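Local coordinates for hypothetical protein (Bacteroides fragilis, PDB 4JJA) that is of uncharacterised function but probably acts as a peptidoglycan beta-N-acetylmuramidase, releasing N-acetylmuramic acid from cell-wall glycan, at residues A[6-9]-A[10-13]; A[173-176]-A[177-180]; A[221-224]-A[225-228]; A[319-322]-A[323-327]; A[341-344]-A[345-348]. All coordinates share one frame; numbering follows the deposited sequence. Where two conformers were deposited one is given.

Contact 1 (A[6-9]-A[10-13])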
# COMPACT_ATOMS: atom_id res chain seq x y z
N VAL A 6 14.07 -13.75 -5.14
CA VAL A 6 13.64 -12.61 -5.95
C VAL A 6 14.81 -11.67 -6.19
O VAL A 6 15.53 -11.35 -5.27
CB VAL A 6 12.48 -11.84 -5.28
CG1 VAL A 6 12.21 -10.56 -6.05
CG2 VAL A 6 11.24 -12.70 -5.24
N ILE A 7 14.94 -11.20 -7.42
CA ILE A 7 15.90 -10.15 -7.74
C ILE A 7 15.05 -8.94 -8.13
O ILE A 7 14.37 -8.91 -9.16
CB ILE A 7 16.85 -10.55 -8.90
CG1 ILE A 7 17.58 -11.84 -8.60
CG2 ILE A 7 17.81 -9.42 -9.25
CD1 ILE A 7 18.38 -12.40 -9.80
N ILE A 8 15.07 -7.92 -7.29
CA ILE A 8 14.25 -6.74 -7.54
C ILE A 8 14.82 -5.95 -8.72
O ILE A 8 15.97 -6.12 -9.13
CB ILE A 8 14.12 -5.85 -6.30
CG1 ILE A 8 15.47 -5.27 -5.89
CG2 ILE A 8 13.41 -6.61 -5.13
CD1 ILE A 8 15.38 -4.21 -4.78
N GLY A 9 14.00 -5.07 -9.29
CA GLY A 9 14.41 -4.26 -10.42
C GLY A 9 15.70 -3.49 -10.11
O GLY A 9 16.58 -3.41 -10.96
N ALA A 10 15.78 -2.86 -8.94
CA ALA A 10 16.91 -1.97 -8.62
C ALA A 10 18.24 -2.70 -8.58
O ALA A 10 19.28 -2.07 -8.77
CB ALA A 10 16.66 -1.22 -7.34
N GLU A 11 18.25 -4.01 -8.35
CA GLU A 11 19.48 -4.80 -8.34
C GLU A 11 20.05 -5.02 -9.73
O GLU A 11 21.23 -5.36 -9.88
CB GLU A 11 19.19 -6.18 -7.74
CG GLU A 11 18.96 -6.19 -6.28
CD GLU A 11 18.66 -7.59 -5.76
OE1 GLU A 11 17.49 -8.00 -5.80
OE2 GLU A 11 19.63 -8.29 -5.34
N GLN A 12 19.21 -4.90 -10.74
CA GLN A 12 19.55 -5.25 -12.12
C GLN A 12 20.17 -4.04 -12.85
O GLN A 12 19.64 -3.55 -13.84
CB GLN A 12 18.31 -5.74 -12.86
CG GLN A 12 17.72 -6.97 -12.18
CD GLN A 12 16.38 -7.32 -12.79
OE1 GLN A 12 16.29 -7.57 -14.02
NE2 GLN A 12 15.36 -7.40 -11.95
N THR A 13 21.29 -3.57 -12.30
CA THR A 13 21.88 -2.34 -12.80
C THR A 13 22.25 -2.43 -14.27
O THR A 13 22.16 -1.44 -14.98
CB THR A 13 23.06 -1.91 -11.98
OG1 THR A 13 24.07 -2.90 -12.06
CG2 THR A 13 22.67 -1.68 -10.53
O HOH W 1 18.48 -10.93 -4.91
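E11 and I8 lie across each other at about a right angle. In one of its two conformers the glutamate chain runs back over the isoleucine, with E11 CG 3.6 Å from I8 CG1, and delivers its carboxylate to the backbone: E11 OE1 accepts from I8 N at 2.8 Å. The bond is bent (145° at the hydrogen), and the amide approaches the oxygen on its anti side, about 20° out of the carboxylate plane. CG of E11 stands beside its own backbone N (chi1 -72°), and the extended chain beyond it carries the acid back over three residues.

I7 sets its CG2 branch between the two polar chains, 3.7 Å from E11 OE1 and 3.8 Å from Q12 CG, and crosses both at roughly a right angle. The carbonyl of I8 is gripped from two sides: E11 N and Q12 NE2, each 3.2 Å from I8 O, come in from opposite faces of its plane. Q12 is itself the centre of an inverse gamma turn, closed by a weak bond from T13 N to E11 O, and this compact turn leads into helix 13-20. I8 O lies close to the plane of the Q12 amide, and the bond from NE2 is fairly straight, while the same nitrogen also donates to P201 O. Q12 N bonds to G9 O at 3.0 Å. Backbone bonds of I7 with K203 and of G9 with D141 fasten the turn to the loops that follow strands 197-200 and 136-140 of the Rossmann-like parallel sheet. I8 CD1 rests 4.1 Å from A10 CB.

Contact 2 (A[173-176]-A[177-180])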
# COMPACT_ATOMS: atom_id res chain seq x y z
N GLY A 173 -3.63 -7.12 -5.93
CA GLY A 173 -2.76 -8.14 -6.36
C GLY A 173 -1.64 -7.78 -7.31
O GLY A 173 -1.02 -8.67 -7.87
N MSE A 174 -1.37 -6.49 -7.51
CA MSE A 174 -0.47 -6.05 -8.56
C MSE A 174 0.76 -5.36 -7.98
O MSE A 174 0.72 -4.76 -6.93
CB MSE A 174 -1.16 -5.05 -9.49
CG MSE A 174 -2.42 -5.66 -10.11
SE MSE A 174 -3.48 -4.47 -11.22
CE MSE A 174 -2.42 -4.57 -12.71
N THR A 175 1.87 -5.49 -8.68
CA THR A 175 3.01 -4.65 -8.37
C THR A 175 2.78 -3.20 -8.81
O THR A 175 1.89 -2.95 -9.62
CB THR A 175 4.31 -5.16 -8.99
OG1 THR A 175 4.28 -4.95 -10.41
CG2 THR A 175 4.60 -6.58 -8.59
N LEU A 176 3.58 -2.26 -8.32
CA LEU A 176 3.41 -0.88 -8.76
C LEU A 176 3.69 -0.76 -10.24
O LEU A 176 3.03 0.05 -10.92
CB LEU A 176 4.25 0.08 -7.97
CG LEU A 176 3.94 0.29 -6.49
CD1 LEU A 176 5.00 1.23 -5.85
CD2 LEU A 176 2.55 0.85 -6.33
N GLY A 177 4.60 -1.55 -10.81
CA GLY A 177 4.83 -1.53 -12.24
C GLY A 177 3.62 -1.99 -13.03
O GLY A 177 3.25 -1.40 -14.02
N GLU A 178 3.03 -3.10 -12.60
CA GLU A 178 1.81 -3.58 -13.26
C GLU A 178 0.71 -2.56 -13.19
O GLU A 178 -0.00 -2.31 -14.16
CB GLU A 178 1.39 -4.90 -12.62
CG GLU A 178 2.38 -6.08 -12.83
CD GLU A 178 2.00 -7.34 -12.09
OE1 GLU A 178 1.53 -7.24 -10.93
OE2 GLU A 178 2.15 -8.46 -12.67
N LEU A 179 0.50 -2.00 -11.99
CA LEU A 179 -0.53 -1.02 -11.79
C LEU A 179 -0.31 0.20 -12.66
O LEU A 179 -1.27 0.74 -13.22
CB LEU A 179 -0.63 -0.65 -10.31
CG LEU A 179 -1.78 0.23 -9.91
CD1 LEU A 179 -3.14 -0.37 -10.31
CD2 LEU A 179 -1.76 0.46 -8.39
N ALA A 180 0.93 0.65 -12.81
CA ALA A 180 1.22 1.80 -13.66
C ALA A 180 0.78 1.51 -15.08
O ALA A 180 0.19 2.39 -15.76
CB ALA A 180 2.68 2.16 -13.62
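E178 reaches back over the residue that caps its helix. Its CB lies 3.6 Å from T175 O, and CG, one atom on, packs 3.3 Å from T175 OG1. CG stands beside the backbone N (chi1 -65°) and the chain continues extended, which takes CD past the threonine hydroxyl toward the chain entering the helix. There OE1 accepts from T175 N at 2.9 Å in a nearly straight bond (163°), met on the anti side, and also sits 3.3 Å from M174 CA. OE2 accepts from H207 NE2 and L367 N, which leaves the buried carboxylate held at both oxygens.

The return bond runs from E178 N to T175 OG1, 3.1 Å and 171°, and the pair forms a capping box; T175 OG1 has a second partner in D141 OD2. Selenomethionine M174 bends at its end to bring CE within 3.6 Å of E178 O. This box starts helix 176-185 of the Rossmann-like part. L176, L179 and A180 pack on helix 119-132, M174 lies against helix 352-362 near the C terminus, and D141, just after strand 136-140, ties the cap to the parallel sheet.

Contact 3 (A[221-224]-A[225-228])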
# COMPACT_ATOMS: atom_id res chain seq x y z
N LEU A 221 3.58 -1.37 10.52
CA LEU A 221 3.59 -2.65 9.78
C LEU A 221 4.95 -3.29 9.98
O LEU A 221 5.79 -3.37 9.07
CB LEU A 221 3.27 -2.42 8.28
CG LEU A 221 1.86 -1.95 7.99
CD1 LEU A 221 1.72 -1.62 6.50
CD2 LEU A 221 0.84 -3.03 8.40
N PRO A 222 5.21 -3.75 11.22
CA PRO A 222 6.59 -4.06 11.57
C PRO A 222 7.02 -5.41 11.09
O PRO A 222 8.24 -5.65 11.11
CB PRO A 222 6.57 -4.03 13.09
CG PRO A 222 5.18 -4.42 13.43
CD PRO A 222 4.35 -3.69 12.42
N ASN A 223 6.08 -6.30 10.79
CA ASN A 223 6.38 -7.68 10.44
C ASN A 223 5.41 -8.20 9.36
O ASN A 223 4.47 -7.50 8.95
CB ASN A 223 6.41 -8.58 11.69
CG ASN A 223 5.07 -8.66 12.39
OD1 ASN A 223 4.06 -8.31 11.82
ND2 ASN A 223 5.06 -9.09 13.62
N MSE A 224 5.66 -9.42 8.89
CA MSE A 224 4.85 -9.96 7.86
C MSE A 224 3.45 -10.34 8.34
O MSE A 224 2.49 -10.27 7.57
CB MSE A 224 5.52 -11.12 7.13
CG MSE A 224 6.79 -10.68 6.37
SE MSE A 224 6.44 -9.27 5.12
CE MSE A 224 5.21 -10.19 3.97
N LYS A 225 3.30 -10.69 9.60
CA LYS A 225 2.01 -11.00 10.14
C LYS A 225 1.08 -9.78 10.01
O LYS A 225 -0.08 -9.90 9.58
CB LYS A 225 2.11 -11.42 11.62
CG LYS A 225 0.96 -12.24 12.11
CD LYS A 225 1.06 -13.70 11.61
CE LYS A 225 2.12 -14.52 12.31
NZ LYS A 225 2.25 -15.77 11.54
N ALA A 226 1.60 -8.62 10.37
CA ALA A 226 0.83 -7.38 10.28
C ALA A 226 0.47 -7.13 8.81
O ALA A 226 -0.64 -6.73 8.50
CB ALA A 226 1.66 -6.22 10.82
N ILE A 227 1.41 -7.33 7.90
CA ILE A 227 1.19 -7.08 6.45
C ILE A 227 0.13 -8.02 5.91
O ILE A 227 -0.68 -7.63 5.08
CB ILE A 227 2.53 -7.13 5.69
CG1 ILE A 227 3.35 -5.89 6.09
CG2 ILE A 227 2.31 -7.22 4.15
CD1 ILE A 227 4.75 -5.88 5.66
N TYR A 228 0.15 -9.27 6.33
CA TYR A 228 -0.85 -10.20 5.87
C TYR A 228 -2.24 -9.98 6.46
O TYR A 228 -3.25 -10.25 5.81
CB TYR A 228 -0.42 -11.65 6.09
CG TYR A 228 0.83 -12.06 5.33
CD1 TYR A 228 1.00 -11.74 3.97
CD2 TYR A 228 1.79 -12.85 5.90
CE1 TYR A 228 2.10 -12.14 3.24
CE2 TYR A 228 2.91 -13.28 5.18
CZ TYR A 228 3.09 -12.94 3.86
OH TYR A 228 4.18 -13.37 3.16
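N223 holds CG between its backbone N and carbonyl carbon (chi1 64°), which turns OD1 toward A226, while selenomethionine M224 folds twice (chi2 -56°, chi3 -62°) and doubles back toward Y228. N223 is the N-cap of helix 224-233, and its torsion lets OD1 accept from A226 N at 2.9 Å in a fairly straight bond. The same oxygen touches A226 CB at 3.3 Å. Its other amide atom, ND2, donates to Q252 OE1, so both ends of the amide are held. Main-chain bonds continue the first turn, from I227 N to N223 O at 3.2 Å and from Y228 N to M224 O at 2.8 Å.

Before the cap, L221 tucks its CD2 branch 4.1 Å from A226 CB, and a glycerol, probably from the crystallisation liquor, lies close to the same leucine. P222 leans on A226 CB from the loop side. K225 curls away from the turn, its NZ forming a salt bridge with D294 and a hydrogen bond with L292 O, and thereby joins the helix start to helix 294-300. Y228 adds an edge-to-face contact with W298 of that helix. The folded selenomethionine packs against I227 and Y228: M224 SE lies 3.8 Å from I227 CD1, and the terminal methyl M224 CE settles at the hydroxyl end of the tyrosine, 3.5 Å from Y228 CZ and 3.4 Å from Y228 OH.

Contact 4 (A[319-322]-A[323-327])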
# COMPACT_ATOMS: atom_id res chain seq x y z
N ARG A 319 -23.52 3.44 14.97
CA ARG A 319 -22.44 4.30 15.42
C ARG A 319 -21.09 3.61 15.45
O ARG A 319 -20.05 4.26 15.51
CB ARG A 319 -22.76 4.92 16.79
CG ARG A 319 -24.01 5.70 16.85
CD ARG A 319 -24.08 6.71 15.70
NE ARG A 319 -25.31 7.53 15.77
CZ ARG A 319 -25.39 8.72 16.35
NH1 ARG A 319 -24.32 9.29 16.89
NH2 ARG A 319 -26.57 9.37 16.35
N PHE A 320 -21.09 2.28 15.41
CA PHE A 320 -19.85 1.50 15.25
C PHE A 320 -19.09 1.86 13.98
O PHE A 320 -17.86 1.77 13.92
CB PHE A 320 -20.24 0.02 15.23
CG PHE A 320 -19.08 -0.91 15.01
CD1 PHE A 320 -18.28 -1.34 16.08
CD2 PHE A 320 -18.85 -1.40 13.76
CE1 PHE A 320 -17.25 -2.22 15.85
CE2 PHE A 320 -17.83 -2.29 13.56
CZ PHE A 320 -17.05 -2.69 14.60
N PHE A 321 -19.81 2.20 12.93
CA PHE A 321 -19.21 2.47 11.61
C PHE A 321 -19.06 3.96 11.45
O PHE A 321 -20.06 4.66 11.37
CB PHE A 321 -20.01 1.90 10.44
CG PHE A 321 -20.15 0.41 10.47
CD1 PHE A 321 -19.17 -0.40 10.02
CD2 PHE A 321 -21.34 -0.18 10.96
CE1 PHE A 321 -19.32 -1.79 10.06
CE2 PHE A 321 -21.50 -1.54 10.99
CZ PHE A 321 -20.49 -2.36 10.53
N ARG A 322 -17.84 4.45 11.38
CA ARG A 322 -17.55 5.84 11.08
C ARG A 322 -18.18 6.19 9.74
O ARG A 322 -18.29 5.32 8.87
CB ARG A 322 -16.05 6.04 10.99
CG ARG A 322 -15.41 5.94 12.38
CD ARG A 322 -13.94 5.94 12.40
NE ARG A 322 -13.42 6.22 13.74
CZ ARG A 322 -12.12 6.22 14.05
NH1 ARG A 322 -11.21 5.83 13.15
NH2 ARG A 322 -11.77 6.54 15.31
N PRO A 323 -18.49 7.47 9.48
CA PRO A 323 -19.02 7.84 8.17
C PRO A 323 -18.15 7.32 7.02
O PRO A 323 -18.67 6.89 5.97
CB PRO A 323 -19.07 9.35 8.26
CG PRO A 323 -19.37 9.61 9.70
CD PRO A 323 -18.54 8.59 10.45
N PHE A 324 -16.85 7.39 7.21
CA PHE A 324 -15.89 7.06 6.18
C PHE A 324 -15.55 5.59 6.07
O PHE A 324 -14.66 5.25 5.29
CB PHE A 324 -14.69 7.98 6.25
CG PHE A 324 -14.00 7.96 7.59
CD1 PHE A 324 -13.09 6.96 7.91
CD2 PHE A 324 -14.27 8.95 8.53
CE1 PHE A 324 -12.45 6.97 9.12
CE2 PHE A 324 -13.59 8.94 9.76
CZ PHE A 324 -12.69 7.95 10.01
N PHE A 325 -16.24 4.71 6.80
CA PHE A 325 -16.08 3.29 6.58
C PHE A 325 -16.19 2.96 5.08
O PHE A 325 -15.41 2.17 4.57
CB PHE A 325 -17.12 2.55 7.42
CG PHE A 325 -17.11 1.06 7.28
CD1 PHE A 325 -16.12 0.32 7.87
CD2 PHE A 325 -18.05 0.43 6.52
CE1 PHE A 325 -16.10 -1.05 7.73
CE2 PHE A 325 -18.07 -0.92 6.37
CZ PHE A 325 -17.08 -1.70 6.96
N GLU A 326 -17.15 3.58 4.40
CA GLU A 326 -17.38 3.32 2.99
C GLU A 326 -16.20 3.70 2.11
O GLU A 326 -16.00 3.13 1.04
CB GLU A 326 -18.66 3.97 2.51
CG GLU A 326 -19.92 3.18 2.84
CD GLU A 326 -20.28 3.06 4.28
OE1 GLU A 326 -19.81 3.88 5.12
OE2 GLU A 326 -21.08 2.17 4.61
N LEU A 327 -15.45 4.73 2.54
CA LEU A 327 -14.28 5.11 1.79
C LEU A 327 -13.18 4.04 1.80
O LEU A 327 -12.41 3.92 0.86
CB LEU A 327 -13.73 6.47 2.24
CG LEU A 327 -14.77 7.62 2.23
CD1 LEU A 327 -14.12 8.95 2.65
CD2 LEU A 327 -15.47 7.78 0.88
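R322 O accepts from F325 N at 3.0 Å in an almost straight bond (169°), with the donor standing well above the carbonyl plane; R335 NH2 adds a weak second grip on the same oxygen. The bond closes a type I beta turn from R322 to F325, which puts F324 at the N-cap of the short helix 325-329.

Two pairs of side chains flank the turn, each pair lying side by side and pointing the same way. In the first, F325 has CG anti to its backbone N (chi1 179°) and offers a ring face to F321. The rings meet edge-to-face, their centroids 4.7 Å apart and their planes at 58°. F321 CD1 hangs over the centre of the F325 ring and lies 3.7 Å from F325 CG. The second pair is R322, in one of its two conformers, with F324: R322 CB stands over the centre of the phenyl face, 4.0 Å from the F324 centroid in a CH-pi contact, and further out R322 CD comes within 3.4 Å of F324 CZ. The guanidinium itself is turned obliquely to that ring, and its NH1 donates to E237 O.

E326, just after the turn, forms a salt bridge with R335. The aromatic pair is wedged between two helices, F321 packing on 333-339 and F325 on both V334 of that helix and L307 of helix 305-314.

Contact 5 (A[341-344]-A[345-348])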
# COMPACT_ATOMS: atom_id res chain seq x y z
N GLY A 341 -27.44 -8.59 9.98
CA GLY A 341 -27.20 -9.91 10.54
C GLY A 341 -26.63 -10.92 9.61
O GLY A 341 -26.63 -12.10 9.94
N LYS A 342 -26.13 -10.48 8.46
CA LYS A 342 -25.53 -11.43 7.51
C LYS A 342 -24.16 -11.90 7.96
O LYS A 342 -23.50 -11.29 8.78
CB LYS A 342 -25.44 -10.79 6.14
CG LYS A 342 -26.79 -10.31 5.57
CD LYS A 342 -27.85 -11.38 5.43
CE LYS A 342 -29.16 -10.75 4.94
NZ LYS A 342 -30.24 -11.74 4.78
N SER A 343 -23.76 -13.06 7.44
CA SER A 343 -22.50 -13.68 7.78
C SER A 343 -21.33 -13.13 6.99
O SER A 343 -21.50 -12.60 5.88
CB SER A 343 -22.58 -15.20 7.57
OG SER A 343 -22.57 -15.50 6.20
N ALA A 344 -20.13 -13.33 7.53
CA ALA A 344 -18.91 -12.96 6.84
C ALA A 344 -18.86 -13.58 5.45
O ALA A 344 -18.52 -12.95 4.47
CB ALA A 344 -17.67 -13.37 7.68
N ASP A 345 -19.20 -14.86 5.37
CA ASP A 345 -19.12 -15.58 4.09
C ASP A 345 -20.11 -15.03 3.07
O ASP A 345 -19.81 -14.92 1.88
CB ASP A 345 -19.34 -17.09 4.30
CG ASP A 345 -18.15 -17.81 4.87
OD1 ASP A 345 -17.06 -17.26 5.03
OD2 ASP A 345 -18.34 -19.01 5.23
N GLU A 346 -21.33 -14.71 3.53
CA GLU A 346 -22.36 -14.15 2.66
C GLU A 346 -21.91 -12.83 2.06
O GLU A 346 -22.10 -12.54 0.89
CB GLU A 346 -23.61 -13.84 3.49
CG GLU A 346 -24.57 -14.95 3.73
CD GLU A 346 -25.82 -14.37 4.31
OE1 GLU A 346 -25.87 -14.16 5.55
OE2 GLU A 346 -26.71 -14.07 3.49
N ILE A 347 -21.37 -11.97 2.90
CA ILE A 347 -20.95 -10.65 2.46
C ILE A 347 -19.77 -10.79 1.48
O ILE A 347 -19.78 -10.17 0.40
CB ILE A 347 -20.58 -9.74 3.68
CG1 ILE A 347 -21.80 -9.58 4.57
CG2 ILE A 347 -20.07 -8.38 3.17
CD1 ILE A 347 -21.49 -8.90 5.90
N LYS A 348 -18.78 -11.59 1.85
CA LYS A 348 -17.61 -11.77 0.99
C LYS A 348 -18.02 -12.36 -0.38
O LYS A 348 -17.53 -11.95 -1.41
CB LYS A 348 -16.57 -12.60 1.71
CG LYS A 348 -15.43 -12.99 0.80
CD LYS A 348 -14.22 -13.38 1.61
CE LYS A 348 -13.05 -13.68 0.70
NZ LYS A 348 -11.79 -13.73 1.42
O HOH W 2 -29.13 -14.20 3.84
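K342 lays its aliphatic chain across the carboxylate end of E346, in one of the glutamate's two conformers: the lysine CD is 3.4 Å from E346 OE1 and 3.5 Å from OE2. CG of K342 sits beside its own backbone N (chi1 -57°), and a further bend at chi2 folds the chain over the acid. The charged ends stay apart, with K342 NZ 4.4 Å from E346 OE2, beyond a salt bridge. K342 NZ donates to a water; that water's very short approach to the glutamate is doubtful.

E346 and S343 also form a capping box. E346 OE1 accepts from S343 N at 3.0 Å, nearly straight (168°) but well out of the carboxylate plane and on its anti side. In return S343 OG, held between its backbone N and carbonyl carbon (chi1 73°), accepts from E346 N, also at 3.0 Å. The two reciprocal bonds leave neither the serine amide nor that of E346, in the first turn, without a partner. The helix proper then begins with I347 N bonded to S343 O and K348 N to A344 O. I347 folds CG1 to 3.3 Å from S343 O and 4.1 Å from K342 CB.

G341, with its positive phi, ends helix 333-339 in a Schellman motif, which makes 341-344 a tight link into helix 344-350. I347 packs on V334, M337 and I338 of the preceding helix, A344 and I347 lie on I308 of helix 305-314, and K348 reaches out to a salt bridge with D151.

In the fold
From the N terminus the five contacts come strictly in series; each is local, and none encloses or crosses another. Contact 1 closes the loop before helix 13-20, and contact 2 the start of helix 176-185; their centres are about 16 Å apart, and both are tied to D141, just after strand 136-140. Contact 3 starts helix 224-233, linking the loop after strand 197-200 to helix 294-300. Contacts 4 and 5, centres about 18 Å apart, begin helices 325-329 and 344-350 and share helices 305-314 and 333-339 as packing partners. Contacts 1 and 4 lie on opposite sides of the chain's centre, their centres about 41 Å apart.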